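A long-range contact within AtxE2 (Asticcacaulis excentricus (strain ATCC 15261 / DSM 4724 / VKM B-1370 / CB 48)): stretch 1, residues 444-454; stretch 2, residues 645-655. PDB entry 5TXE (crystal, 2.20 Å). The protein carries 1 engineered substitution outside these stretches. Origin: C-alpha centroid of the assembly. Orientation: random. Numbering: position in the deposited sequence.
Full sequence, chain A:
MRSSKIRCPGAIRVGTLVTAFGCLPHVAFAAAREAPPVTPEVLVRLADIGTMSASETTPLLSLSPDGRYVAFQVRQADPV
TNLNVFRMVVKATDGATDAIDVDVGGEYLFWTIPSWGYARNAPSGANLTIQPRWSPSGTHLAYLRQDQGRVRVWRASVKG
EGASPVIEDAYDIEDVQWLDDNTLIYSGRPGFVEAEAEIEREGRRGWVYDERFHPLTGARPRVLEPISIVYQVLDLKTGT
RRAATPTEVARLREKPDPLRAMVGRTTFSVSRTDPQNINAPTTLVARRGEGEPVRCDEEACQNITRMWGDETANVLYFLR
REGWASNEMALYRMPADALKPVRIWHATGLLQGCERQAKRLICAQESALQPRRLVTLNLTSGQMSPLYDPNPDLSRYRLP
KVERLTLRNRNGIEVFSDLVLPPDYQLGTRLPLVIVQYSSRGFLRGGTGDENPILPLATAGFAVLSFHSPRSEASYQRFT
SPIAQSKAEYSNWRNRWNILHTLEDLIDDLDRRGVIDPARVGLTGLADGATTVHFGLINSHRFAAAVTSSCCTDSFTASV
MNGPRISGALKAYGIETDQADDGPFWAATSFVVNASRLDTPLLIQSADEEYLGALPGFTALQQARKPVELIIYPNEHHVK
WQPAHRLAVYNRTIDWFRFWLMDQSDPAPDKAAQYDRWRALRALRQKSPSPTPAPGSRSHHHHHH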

ATOM      1  N   LEU A 444      -6.089   8.746   7.751  1.00 24.79           N
ATOM      2  CA  LEU A 444      -6.527   7.651   8.632  1.00 26.83           C
ATOM      3  C   LEU A 444      -7.755   6.992   8.045  1.00 27.78           C
ATOM      4  O   LEU A 444      -8.867   7.464   8.252  1.00 29.44           O
ATOM      5  CB  LEU A 444      -6.842   8.212  10.000  1.00 26.75           C
ATOM      6  CG  LEU A 444      -5.612   8.830  10.716  1.00 31.67           C
ATOM      7  CD1 LEU A 444      -6.045   9.460  12.021  1.00 33.34           C
ATOM      8  CD2 LEU A 444      -4.503   7.853  10.977  1.00 33.63           C
ATOM      9  N   ARG A 445      -7.548   5.944   7.241  1.00 27.87           N
ATOM     10  CA  ARG A 445      -8.638   5.294   6.508  1.00 25.49           C
ATOM     11  C   ARG A 445      -8.834   3.918   7.162  1.00 26.46           C
ATOM     12  O   ARG A 445      -9.607   3.825   8.127  1.00 25.60           O
ATOM     13  CB  ARG A 445      -8.298   5.245   5.028  1.00 26.35           C
ATOM     14  CG  ARG A 445      -9.317   4.637   4.088  1.00 27.52           C
ATOM     15  CD  ARG A 445      -8.979   4.598   2.598  1.00 28.68           C
ATOM     16  NE  ARG A 445      -8.998   5.863   1.918  1.00 33.49           N
ATOM     17  CZ  ARG A 445     -10.035   6.325   1.251  1.00 33.57           C
ATOM     18  NH1 ARG A 445     -11.193   5.697   1.252  1.00 34.42           N
ATOM     19  NH2 ARG A 445      -9.904   7.463   0.643  1.00 37.50           N
ATOM     20  N   GLY A 446      -8.115   2.889   6.713  1.00 24.21           N
ATOM     21  CA  GLY A 446      -8.317   1.527   7.257  1.00 25.62           C
ATOM     22  C   GLY A 446      -7.029   0.845   7.666  1.00 23.00           C
ATOM     23  O   GLY A 446      -6.982  -0.375   7.870  1.00 22.78           O
ATOM     24  N   GLY A 447      -5.960   1.628   7.810  1.00 23.93           N
ATOM     25  CA  GLY A 447      -4.650   1.053   8.105  1.00 22.11           C
ATOM     26  C   GLY A 447      -4.170   0.288   6.909  1.00 21.77           C
ATOM     27  O   GLY A 447      -4.717   0.442   5.823  1.00 22.35           O
ATOM     28  N   THR A 448      -3.168  -0.558   7.064  1.00 20.47           N
ATOM     29  CA  THR A 448      -2.606  -1.207   5.896  1.00 22.57           C
ATOM     30  C   THR A 448      -3.635  -2.119   5.302  1.00 24.32           C
ATOM     31  O   THR A 448      -4.291  -2.906   6.003  1.00 23.35           O
ATOM     32  CB  THR A 448      -1.362  -2.018   6.276  1.00 24.19           C
ATOM     33  OG1 THR A 448      -0.426  -1.130   6.879  1.00 29.37           O
ATOM     34  CG2 THR A 448      -0.742  -2.615   5.068  1.00 23.86           C
ATOM     35  N   GLY A 449      -3.801  -2.008   3.998  1.00 26.60           N
ATOM     36  CA  GLY A 449      -4.809  -2.810   3.287  1.00 26.26           C
ATOM     37  C   GLY A 449      -6.231  -2.338   3.389  1.00 23.81           C
ATOM     38  O   GLY A 449      -7.131  -2.951   2.842  1.00 23.30           O
ATOM     39  N   ASP A 450      -6.441  -1.241   4.072  1.00 26.70           N
ATOM     40  CA  ASP A 450      -7.765  -0.657   4.253  1.00 28.17           C
ATOM     41  C   ASP A 450      -8.805  -1.659   4.785  1.00 27.76           C
ATOM     42  O   ASP A 450      -9.812  -1.945   4.136  1.00 29.00           O
ATOM     43  CB  ASP A 450      -8.249   0.044   2.946  1.00 28.90           C
ATOM     44  CG  ASP A 450      -9.541   0.879   3.189  1.00 29.35           C
ATOM     45  OD1 ASP A 450     -10.010   0.884   4.371  1.00 28.57           O
ATOM     46  OD2 ASP A 450     -10.103   1.448   2.212  1.00 33.73           O
ATOM     47  N   GLU A 451      -8.541  -2.187   5.977  1.00 27.96           N
ATOM     48  CA  GLU A 451      -9.346  -3.256   6.559  1.00 29.67           C
ATOM     49  C   GLU A 451      -9.995  -2.842   7.881  1.00 27.23           C
ATOM     50  O   GLU A 451     -10.949  -3.485   8.323  1.00 26.41           O
ATOM     51  CB  GLU A 451      -8.430  -4.395   7.015  1.00 33.29           C
ATOM     52  CG  GLU A 451      -8.187  -5.583   6.174  1.00 38.43           C
ATOM     53  CD  GLU A 451      -9.419  -6.378   5.700  1.00 40.19           C
ATOM     54  OE1 GLU A 451      -9.757  -7.532   6.219  1.00 30.01           O
ATOM     55  OE2 GLU A 451      -9.924  -5.861   4.680  1.00 35.11           O
ATOM     56  N   ASN A 452      -9.387  -1.896   8.585  1.00 24.13           N
ATOM     57  CA  ASN A 452      -9.807  -1.616   9.950  1.00 27.00           C
ATOM     58  C   ASN A 452     -10.106  -0.154  10.096  1.00 27.69           C
ATOM     59  O   ASN A 452      -9.186   0.655  10.094  1.00 29.52           O
ATOM     60  CB  ASN A 452      -8.733  -2.057  10.928  1.00 27.80           C
ATOM     61  CG  ASN A 452      -8.558  -3.583  10.930  1.00 25.78           C
ATOM     62  OD1 ASN A 452      -9.338  -4.283  11.548  1.00 22.24           O
ATOM     63  ND2 ASN A 452      -7.554  -4.085  10.185  1.00 26.38           N
ATOM     64  N   PRO A 453     -11.383   0.196  10.230  1.00 26.25           N
ATOM     65  CA  PRO A 453     -11.842   1.575   9.956  1.00 27.18           C
ATOM     66  C   PRO A 453     -11.620   2.577  11.133  1.00 25.72           C
ATOM     67  O   PRO A 453     -12.310   2.520  12.166  1.00 25.22           O
ATOM     68  CB  PRO A 453     -13.319   1.372   9.686  1.00 24.48           C
ATOM     69  CG  PRO A 453     -13.680   0.238  10.530  1.00 24.30           C
ATOM     70  CD  PRO A 453     -12.504  -0.679  10.585  1.00 26.15           C
ATOM     71  N   ILE A 454     -10.664   3.465  10.976  1.00 22.80           N
ATOM     72  CA  ILE A 454     -10.095   4.141  12.123  1.00 23.25           C
ATOM     73  C   ILE A 454     -11.072   5.164  12.656  1.00 24.76           C
ATOM     74  O   ILE A 454     -11.430   5.140  13.827  1.00 27.44           O
ATOM     75  CB  ILE A 454      -8.760   4.786  11.716  1.00 25.63           C
ATOM     76  CG1 ILE A 454      -7.735   3.690  11.599  1.00 22.76           C
ATOM     77  CG2 ILE A 454      -8.305   5.817  12.767  1.00 24.65           C
ATOM     78  CD1 ILE A 454      -6.507   4.117  10.860  1.00 25.42           C
ATOM     79  N   HIS A 645     -17.655  -6.003   0.175  1.00 20.80           N
ATOM     80  CA  HIS A 645     -16.869  -6.784   1.111  1.00 19.83           C
ATOM     81  C   HIS A 645     -16.195  -5.899   2.146  1.00 20.84           C
ATOM     82  O   HIS A 645     -16.141  -6.249   3.340  1.00 20.27           O
ATOM     83  CB  HIS A 645     -15.806  -7.573   0.399  1.00 18.67           C
ATOM     84  CG  HIS A 645     -16.327  -8.679  -0.429  1.00 20.40           C
ATOM     85  ND1 HIS A 645     -15.537  -9.365  -1.324  1.00 21.00           N
ATOM     86  CD2 HIS A 645     -17.546  -9.254  -0.478  1.00 20.54           C
ATOM     87  CE1 HIS A 645     -16.259 -10.306  -1.901  1.00 22.33           C
ATOM     88  NE2 HIS A 645     -17.498 -10.217  -1.447  1.00 21.95           N
ATOM     89  N   ARG A 646     -15.588  -4.819   1.678  1.00 20.71           N
ATOM     90  CA  ARG A 646     -14.878  -3.914   2.594  1.00 19.92           C
ATOM     91  C   ARG A 646     -15.822  -3.368   3.610  1.00 18.96           C
ATOM     92  O   ARG A 646     -15.514  -3.338   4.792  1.00 18.90           O
ATOM     93  CB  ARG A 646     -14.221  -2.792   1.822  1.00 22.57           C
ATOM     94  CG  ARG A 646     -13.614  -1.655   2.685  1.00 22.51           C
ATOM     95  CD  ARG A 646     -12.560  -0.838   1.917  1.00 23.21           C
ATOM     96  NE  ARG A 646     -11.297  -1.582   1.863  1.00 23.05           N
ATOM     97  CZ  ARG A 646     -10.819  -2.227   0.806  1.00 25.60           C
ATOM     98  NH1 ARG A 646     -11.409  -2.170  -0.410  1.00 25.23           N
ATOM     99  NH2 ARG A 646      -9.717  -2.942   0.963  1.00 24.99           N
ATOM    100  N   LEU A 647     -17.015  -2.958   3.182  1.00 20.07           N
ATOM    101  CA  LEU A 647     -17.969  -2.430   4.123  1.00 19.92           C
ATOM    102  C   LEU A 647     -18.372  -3.446   5.167  1.00 21.29           C
ATOM    103  O   LEU A 647     -18.546  -3.126   6.328  1.00 23.64           O
ATOM    104  CB  LEU A 647     -19.205  -1.894   3.374  1.00 21.40           C
ATOM    105  CG  LEU A 647     -20.316  -1.354   4.284  1.00 21.54           C
ATOM    106  CD1 LEU A 647     -19.798  -0.228   5.136  1.00 22.84           C
ATOM    107  CD2 LEU A 647     -21.519  -0.840   3.474  1.00 21.48           C
ATOM    108  N   ALA A 648     -18.534  -4.700   4.737  1.00 23.23           N
ATOM    109  CA  ALA A 648     -18.932  -5.772   5.623  1.00 22.65           C
ATOM    110  C   ALA A 648     -17.799  -6.097   6.594  1.00 23.06           C
ATOM    111  O   ALA A 648     -18.037  -6.340   7.734  1.00 20.78           O
ATOM    112  CB  ALA A 648     -19.270  -6.977   4.793  1.00 23.76           C
ATOM    113  N   VAL A 649     -16.566  -6.024   6.139  1.00 21.50           N
ATOM    114  CA  VAL A 649     -15.424  -6.177   7.010  1.00 21.16           C
ATOM    115  C   VAL A 649     -15.383  -5.064   8.099  1.00 23.28           C
ATOM    116  O   VAL A 649     -15.277  -5.350   9.286  1.00 21.18           O
ATOM    117  CB  VAL A 649     -14.138  -6.145   6.193  1.00 21.85           C
ATOM    118  CG1 VAL A 649     -12.891  -6.049   7.101  1.00 22.36           C
ATOM    119  CG2 VAL A 649     -14.034  -7.429   5.399  1.00 24.84           C
ATOM    120  N   TYR A 650     -15.487  -3.802   7.662  1.00 22.87           N
ATOM    121  CA  TYR A 650     -15.585  -2.656   8.567  1.00 22.66           C
ATOM    122  C   TYR A 650     -16.626  -2.896   9.638  1.00 24.65           C
ATOM    123  O   TYR A 650     -16.354  -2.750  10.835  1.00 24.56           O
ATOM    124  CB  TYR A 650     -16.009  -1.398   7.835  1.00 20.46           C
ATOM    125  CG  TYR A 650     -14.990  -0.687   6.966  1.00 21.88           C
ATOM    126  CD1 TYR A 650     -13.640  -1.051   6.902  1.00 22.82           C
ATOM    127  CD2 TYR A 650     -15.386   0.412   6.208  1.00 22.41           C
ATOM    128  CE1 TYR A 650     -12.737  -0.370   6.070  1.00 22.39           C
ATOM    129  CE2 TYR A 650     -14.486   1.130   5.430  1.00 22.29           C
ATOM    130  CZ  TYR A 650     -13.170   0.755   5.372  1.00 23.10           C
ATOM    131  OH  TYR A 650     -12.357   1.533   4.618  1.00 23.55           O
ATOM    132  N   ASN A 651     -17.826  -3.277   9.222  1.00 24.74           N
ATOM    133  CA  ASN A 651     -18.942  -3.393  10.176  1.00 22.31           C
ATOM    134  C   ASN A 651     -18.796  -4.549  11.135  1.00 25.16           C
ATOM    135  O   ASN A 651     -19.124  -4.417  12.310  1.00 22.24           O
ATOM    136  CB  ASN A 651     -20.250  -3.550   9.448  1.00 22.01           C
ATOM    137  CG  ASN A 651     -20.765  -2.226   8.934  1.00 24.41           C
ATOM    138  OD1 ASN A 651     -20.639  -1.229   9.594  1.00 28.15           O
ATOM    139  ND2 ASN A 651     -21.367  -2.225   7.782  1.00 25.11           N
ATOM    140  N   ARG A 652     -18.301  -5.686  10.656  1.00 23.20           N
ATOM    141  CA  ARG A 652     -18.144  -6.790  11.538  1.00 22.45           C
ATOM    142  C   ARG A 652     -16.989  -6.541  12.529  1.00 22.94           C
ATOM    143  O   ARG A 652     -16.992  -7.046  13.653  1.00 19.96           O
ATOM    144  CB  ARG A 652     -17.917  -8.065  10.732  1.00 22.77           C
ATOM    145  CG  ARG A 652     -18.021  -9.317  11.590  1.00 23.16           C
ATOM    146  CD  ARG A 652     -17.744 -10.565  10.741  1.00 23.74           C
ATOM    147  NE  ARG A 652     -18.888 -10.975   9.919  1.00 25.87           N
ATOM    148  CZ  ARG A 652     -18.981 -10.817   8.604  1.00 23.82           C
ATOM    149  NH1 ARG A 652     -18.072 -10.214   7.944  1.00 21.26           N
ATOM    150  NH2 ARG A 652     -20.057 -11.242   7.960  1.00 26.72           N
ATOM    151  N   THR A 653     -15.952  -5.866  12.077  1.00 21.46           N
ATOM    152  CA  THR A 653     -14.856  -5.616  12.942  1.00 22.16           C
ATOM    153  C   THR A 653     -15.260  -4.633  14.067  1.00 23.99           C
ATOM    154  O   THR A 653     -14.893  -4.834  15.213  1.00 23.47           O
ATOM    155  CB  THR A 653     -13.682  -5.058  12.158  1.00 22.27           C
ATOM    156  OG1 THR A 653     -13.064  -6.144  11.493  1.00 23.40           O
ATOM    157  CG2 THR A 653     -12.662  -4.426  13.086  1.00 21.57           C
ATOM    158  N   ILE A 654     -16.067  -3.620  13.743  1.00 24.49           N
ATOM    159  CA  ILE A 654     -16.625  -2.742  14.780  1.00 24.66           C
ATOM    160  C   ILE A 654     -17.525  -3.527  15.708  1.00 26.81           C
ATOM    161  O   ILE A 654     -17.420  -3.397  16.930  1.00 30.07           O
ATOM    162  CB  ILE A 654     -17.370  -1.568  14.172  1.00 23.06           C
ATOM    163  CG1 ILE A 654     -16.373  -0.639  13.534  1.00 23.23           C
ATOM    164  CG2 ILE A 654     -18.139  -0.775  15.210  1.00 22.49           C
ATOM    165  CD1 ILE A 654     -16.998   0.380  12.611  1.00 24.77           C
ATOM    166  N   ASP A 655     -18.387  -4.370  15.165  1.00 24.82           N
ATOM    167  CA  ASP A 655     -19.280  -5.119  16.014  1.00 25.23           C
ATOM    168  C   ASP A 655     -18.467  -6.013  16.954  1.00 24.98           C
ATOM    169  O   ASP A 655     -18.823  -6.224  18.114  1.00 22.47           O
ATOM    170  CB  ASP A 655     -20.201  -6.037  15.211  1.00 28.72           C
ATOM    171  CG  ASP A 655     -21.250  -5.307  14.372  1.00 32.74           C
ATOM    172  OD1 ASP A 655     -21.421  -4.081  14.514  1.00 33.05           O
ATOM    173  OD2 ASP A 655     -21.900  -5.968  13.525  1.00 31.94           O
TER
HETATM  174  O   HOH W   1     -12.172   3.064   2.302  1.00 30.56           O
HETATM  175  O   HOH W   2     -10.974  -5.710   9.928  1.00 18.68           O

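The contact joins an irregular, glycine-rich loop to one side of a helix, with a polar cluster centred on Asp-450 at one end and an apolar patch around Pro-453 at the other. Residues 645–655 are helical throughout, whereas the loop is held in shape by its own backbone: a type II turn runs from Gly-447 to Asp-450, and Gly-446 O accepts from both Glu-451 N (3.0 Å) and Asn-452 N (2.9 Å). The two backbones come nearest, measured between CA atoms, at Pro-453 and Tyr-650, 5.8 Å apart, and the contact buries 477 Å² in all.

Arg-646 reads the loop backbone with the edge of its guanidinium. Its NE donates to Asp-450 O at 2.7 Å in a nearly linear bond, and its NH2 donates to Gly-449 O at 3.2 Å. The carboxylate of Asp-450 adds a salt bridge, OD2 to Arg-646 NE at 3.3 Å, but this oxygen lies well out of the guanidinium plane, so the attraction is one of charge alone. Asp-450 OD1 instead accepts a very short hydrogen bond, 2.4 Å, from Tyr-650 OH. Water 1 ties this cluster together, donating to Asp-450 OD2 (2.6 Å) and Tyr-650 OH (2.8 Å) while accepting from Arg-445 NH1 (3.0 Å).

Tyr-650 also links the polar and apolar parts. Pro-453 lies over one face of its ring, with CB 3.9 Å from the ring centroid in a CH-pi contact, and Pro-453 CG reaches Ile-654 CD1 at 3.9 Å. Alongside, Val-649 CG1 packs against Glu-451 O at 3.4 Å, and Thr-653 CG2 meets Asn-452 OD1 at 3.7 Å. Water 2 bridges here, accepting from Thr-653 OG1 (2.6 Å) and donating to Glu-451 O and Asn-452 OD1 (both 2.7 Å).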